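PDB 2QNU: type VI secretion system-associated protein TagF from Pseudomonas aeruginosa PAO1, which probably acts as an accessory or regulatory component of the type VI secretion system, the bacterial machine that injects effectors into neighbouring cells. Local coordinates for the interface of chains A and B. Sequence-based numbering; all coordinates share one arbitrary frame. Chains: chain A/B, Uncharacterized protein PA0076.

Contact 1: the interface of chains A and B. Residues chain A 102, 105, 172-173, 176-177, 182; chain B 169, 172-173, 176.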
loop_
_atom_site.group_PDB
_atom_site.type_symbol
_atom_site.label_atom_id
_atom_site.label_comp_id
_atom_site.label_asym_id
_atom_site.label_seq_id
_atom_site.Cartn_x
_atom_site.Cartn_y
_atom_site.Cartn_z
ATOM N N GLY A 102 1.867 8.041 -2.179
ATOM C CA GLY A 102 0.468 7.628 -2.184
ATOM C C GLY A 102 -0.572 8.620 -2.649
ATOM O O GLY A 102 -1.358 8.309 -3.557
ATOM N N VAL A 105 0.309 9.741 -6.397
ATOM C CA VAL A 105 -0.136 8.819 -7.407
ATOM C C VAL A 105 -1.669 8.792 -7.431
ATOM O O VAL A 105 -2.339 8.766 -8.475
ATOM C CB VAL A 105 0.434 7.429 -7.106
ATOM C CG1 VAL A 105 -0.148 6.417 -8.055
ATOM C CG2 VAL A 105 1.967 7.445 -7.130
ATOM N N LEU A 172 -1.847 2.942 3.981
ATOM C CA LEU A 172 -1.678 1.746 3.136
ATOM C C LEU A 172 -1.124 2.130 1.739
ATOM O O LEU A 172 -0.119 1.542 1.275
ATOM C CB LEU A 172 -2.943 0.952 2.966
ATOM C CG LEU A 172 -3.217 -0.169 3.968
ATOM C CD1 LEU A 172 -3.151 0.318 5.327
ATOM C CD2 LEU A 172 -4.626 -0.734 3.702
ATOM N N ALA A 173 -1.745 3.117 1.125
ATOM C CA ALA A 173 -1.294 3.589 -0.200
ATOM C C ALA A 173 0.162 4.085 -0.183
ATOM O O ALA A 173 0.890 3.884 -1.122
ATOM C CB ALA A 173 -2.184 4.662 -0.723
ATOM N N ALA A 176 2.411 1.121 -0.162
ATOM C CA ALA A 176 2.497 0.457 -1.413
ATOM C C ALA A 176 3.553 1.136 -2.325
ATOM O O ALA A 176 4.123 0.460 -3.140
ATOM C CB ALA A 176 1.143 0.393 -2.043
ATOM N N CYS A 177 3.856 2.421 -2.140
ATOM C CA CYS A 177 4.873 3.096 -2.918
ATOM C C CYS A 177 6.298 2.818 -2.487
ATOM O O CYS A 177 7.225 3.020 -3.308
ATOM C CB CYS A 177 4.626 4.588 -2.950
ATOM S SG CYS A 177 3.121 4.943 -3.788
ATOM N N HIS A 182 6.155 3.609 -9.717
ATOM C CA HIS A 182 4.797 3.554 -10.249
ATOM C C HIS A 182 4.771 4.366 -11.520
ATOM O O HIS A 182 5.387 5.393 -11.585
ATOM C CB HIS A 182 3.781 4.111 -9.219
ATOM C CG HIS A 182 3.365 3.110 -8.182
ATOM N ND1 HIS A 182 4.012 2.991 -6.978
ATOM C CD2 HIS A 182 2.324 2.244 -8.146
ATOM C CE1 HIS A 182 3.415 2.046 -6.262
ATOM N NE2 HIS A 182 2.396 1.566 -6.957
ATOM N N LEU B 169 -5.621 5.251 -6.210
ATOM C CA LEU B 169 -5.524 5.214 -4.754
ATOM C C LEU B 169 -6.035 3.891 -4.220
ATOM O O LEU B 169 -5.397 3.270 -3.364
ATOM C CB LEU B 169 -6.276 6.413 -4.112
ATOM C CG LEU B 169 -5.963 6.644 -2.616
ATOM C CD1 LEU B 169 -4.593 7.241 -2.334
ATOM C CD2 LEU B 169 -7.018 7.520 -2.051
ATOM N N LEU B 172 -3.439 1.101 -4.939
ATOM C CA LEU B 172 -2.272 1.142 -4.065
ATOM C C LEU B 172 -2.606 0.586 -2.701
ATOM O O LEU B 172 -1.869 -0.227 -2.153
ATOM C CB LEU B 172 -1.719 2.552 -3.982
ATOM C CG LEU B 172 -0.576 2.864 -4.936
ATOM C CD1 LEU B 172 -1.097 2.754 -6.364
ATOM C CD2 LEU B 172 -0.135 4.220 -4.707
ATOM N N ALA B 173 -3.724 1.033 -2.120
ATOM C CA ALA B 173 -4.165 0.500 -0.817
ATOM C C ALA B 173 -4.413 -1.042 -0.799
ATOM O O ALA B 173 -3.988 -1.696 0.131
ATOM C CB ALA B 173 -5.435 1.266 -0.354
ATOM N N ALA B 176 -1.096 -2.877 -0.590
ATOM C CA ALA B 176 -0.450 -2.943 0.707
ATOM C C ALA B 176 -0.981 -4.074 1.580
ATOM O O ALA B 176 -0.301 -4.514 2.567
ATOM C CB ALA B 176 -0.504 -1.578 1.436
#

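Contact 2: the interface of chains A and B. Residues chain A 105-107, 109, 184, 195; chain B 165, 168.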
loop_
_atom_site.group_PDB
_atom_site.type_symbol
_atom_site.label_atom_id
_atom_site.label_comp_id
_atom_site.label_asym_id
_atom_site.label_seq_id
_atom_site.Cartn_x
_atom_site.Cartn_y
_atom_site.Cartn_z
ATOM N N VAL A 105 0.309 9.741 -6.397
ATOM C CA VAL A 105 -0.136 8.819 -7.407
ATOM C C VAL A 105 -1.669 8.792 -7.431
ATOM O O VAL A 105 -2.339 8.766 -8.475
ATOM C CB VAL A 105 0.434 7.429 -7.106
ATOM C CG1 VAL A 105 -0.148 6.417 -8.055
ATOM C CG2 VAL A 105 1.967 7.445 -7.130
ATOM N N GLY A 106 -2.238 8.785 -6.235
ATOM C CA GLY A 106 -3.691 8.830 -6.107
ATOM C C GLY A 106 -4.248 10.213 -6.029
ATOM O O GLY A 106 -5.337 10.360 -5.601
ATOM N N GLY A 107 -3.509 11.222 -6.450
ATOM C CA GLY A 107 -3.919 12.605 -6.327
ATOM C C GLY A 107 -4.338 13.257 -7.645
ATOM O O GLY A 107 -4.427 12.610 -8.703
ATOM N N ASP A 109 -4.519 15.272 -11.054
ATOM C CA ASP A 109 -3.664 15.114 -12.249
ATOM C C ASP A 109 -2.943 16.406 -12.668
ATOM O O ASP A 109 -2.024 16.364 -13.475
ATOM C CB ASP A 109 -4.517 14.641 -13.455
ATOM C CG ASP A 109 -5.044 13.201 -13.288
ATOM O OD1 ASP A 109 -4.255 12.326 -12.927
ATOM O OD2 ASP A 109 -6.249 12.941 -13.552
ATOM N N TRP A 184 2.121 5.593 -14.838
ATOM C CA TRP A 184 0.722 5.694 -15.302
ATOM C C TRP A 184 0.625 6.808 -16.321
ATOM O O TRP A 184 1.571 7.598 -16.571
ATOM C CB TRP A 184 -0.294 5.879 -14.120
ATOM C CG TRP A 184 -0.228 7.269 -13.427
ATOM C CD1 TRP A 184 -1.061 8.300 -13.649
ATOM C CD2 TRP A 184 0.752 7.743 -12.501
ATOM N NE1 TRP A 184 -0.623 9.403 -13.011
ATOM C CE2 TRP A 184 0.454 9.073 -12.240
ATOM C CE3 TRP A 184 1.870 7.172 -11.870
ATOM C CZ2 TRP A 184 1.189 9.849 -11.359
ATOM C CZ3 TRP A 184 2.614 7.981 -11.023
ATOM C CH2 TRP A 184 2.268 9.290 -10.776
ATOM N N LEU A 195 -2.101 1.761 -14.763
ATOM C CA LEU A 195 -1.002 1.941 -13.799
ATOM C C LEU A 195 -0.118 0.714 -13.746
ATOM O O LEU A 195 -0.617 -0.387 -13.650
ATOM C CB LEU A 195 -1.579 2.117 -12.386
ATOM C CG LEU A 195 -0.663 2.301 -11.166
ATOM C CD1 LEU A 195 0.034 3.615 -11.098
ATOM C CD2 LEU A 195 -1.537 2.081 -9.952
ATOM N N PRO B 165 -7.512 9.014 -10.499
ATOM C CA PRO B 165 -6.796 9.099 -9.243
ATOM C C PRO B 165 -7.441 8.265 -8.145
ATOM O O PRO B 165 -6.727 7.716 -7.322
ATOM C CB PRO B 165 -6.882 10.584 -8.896
ATOM C CG PRO B 165 -7.069 11.286 -10.203
ATOM C CD PRO B 165 -7.952 10.354 -10.934
ATOM N N ARG B 168 -6.535 4.675 -8.798
ATOM C CA ARG B 168 -5.097 4.468 -8.456
ATOM C C ARG B 168 -4.889 4.413 -6.944
ATOM O O ARG B 168 -4.070 3.626 -6.425
ATOM C CB ARG B 168 -4.168 5.510 -9.103
ATOM C CG ARG B 168 -4.050 5.380 -10.640
ATOM C CD ARG B 168 -3.004 6.228 -11.231
ATOM N NE ARG B 168 -3.105 7.656 -10.950
ATOM C CZ ARG B 168 -3.844 8.528 -11.648
ATOM N NH1 ARG B 168 -4.553 8.141 -12.695
ATOM N NH2 ARG B 168 -3.839 9.812 -11.311
#

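Contact 1: the interface of chains A and B
Helix-on-helix apolar packing joins the two copies where helix 165-177 of one chain crosses its counterpart steeply, with B:Leu172 set into a pocket made by A:Ala173, A:Ala176, A:Cys177, A:His182 and A:Val105. The patch is part of a two-fold symmetric interface and would form the core of a homodimer, although the crystal alone does not establish that this pairing is the biological one. It illustrates how small residues at a crossing let one branched side chain fill the partner's surface.

B:Leu172 buries 73 Å² here and divides its work among its carbons. Its CB lies alongside the methyl of A:Ala173, 3.9 Å from that CB. The CD2 branch turns toward the thiol, 3.5 Å from A:Cys177 SG, and also stands over the rim of one face of the A:His182 ring. The other branch, CD1, meets the imidazole tip to tip, 3.7 Å from A:His182 NE2. A:Val105 closes a further side, its chain at about a right angle to the leucine and its CG1, anti to the backbone N (chi1 173°), 4.0 Å from B:Leu172 CD2. The leucine's chi1 of -95° is off the staggered value, as is that of A:Leu172, and may reflect the fit of the model as much as the packing.

Within chain A, A:Cys177 SG makes a weak hydrogen bond to A:Ala173 O, and A:Ala176 O lies in plane at the edge of the A:His182 ring, near CE1, without a bond being assigned. No polar pair bonds across this patch. B:Leu169 extends the apolar surface, its CD1 touching the methyl of A:Ala173. On the other side of the crossing, A:Leu172 CB packs 3.8 Å from B:Ala176 CB. At the centre, A:Ala173 CA and B:Ala173 CA come within 4.3 Å of each other.

Contact 2: the interface of chains A and B
A polar clamp at the flank of the dimer-like interface holds B:Arg168 between A:Trp184, A:Val105 and A:Asp109, adding directional bonds to the pairing of the two chains. It shows how one arginine can use its flat face and its N-H groups together.

The guanidinium lies almost parallel to the indole, the planes 16° apart, with A:Trp184 CD1 over the centre of one guanidinium face and 3.4 Å from B:Arg168 CZ. B:Arg168 NE sits over the five-membered ring in a cation-pi contact, 3.7 Å from the centroid of the A:Trp184 pyrrole ring. B:Pro165 CA, from the arginine's own helix, lies over the rim of the opposite face. The bend at chi3 (-56°) turns the head group from its extended stem toward two acceptors. B:Arg168 NE donates to the backbone carbonyl A:Val105 O at 2.8 Å, with that oxygen close to the guanidinium plane. B:Arg168 NH2 forms a salt bridge and hydrogen bond with A:Asp109 OD1 at 3.0 Å, meeting the carboxylate on its syn side, although the two planes are turned 43° apart. The cation-pi contact and the two bonds together would restrict rotation of the guanidinium.

In the fold, the arginine projects from the first turn of helix 165-177 to the end of helix 101-105, the following loop and strand 180-185 of chain A.

The C-alpha centres of contact 1 and contact 2 lie about 9 Å apart, and A:Val105 belongs to both, offering its side chain to the first and its backbone carbonyl to the second. Helix 165-177 of chain B supplies all of that chain's residues in the two patches, while helix 101-105 and strand 180-185 of chain A run through both. An apolar crossing is thus flanked by a charged clamp on the same surface. Two-fold symmetry repeats each with the chains exchanged, placing a clamp on either side of the shared helix pair and probably fixing the relative orientation of the subunits.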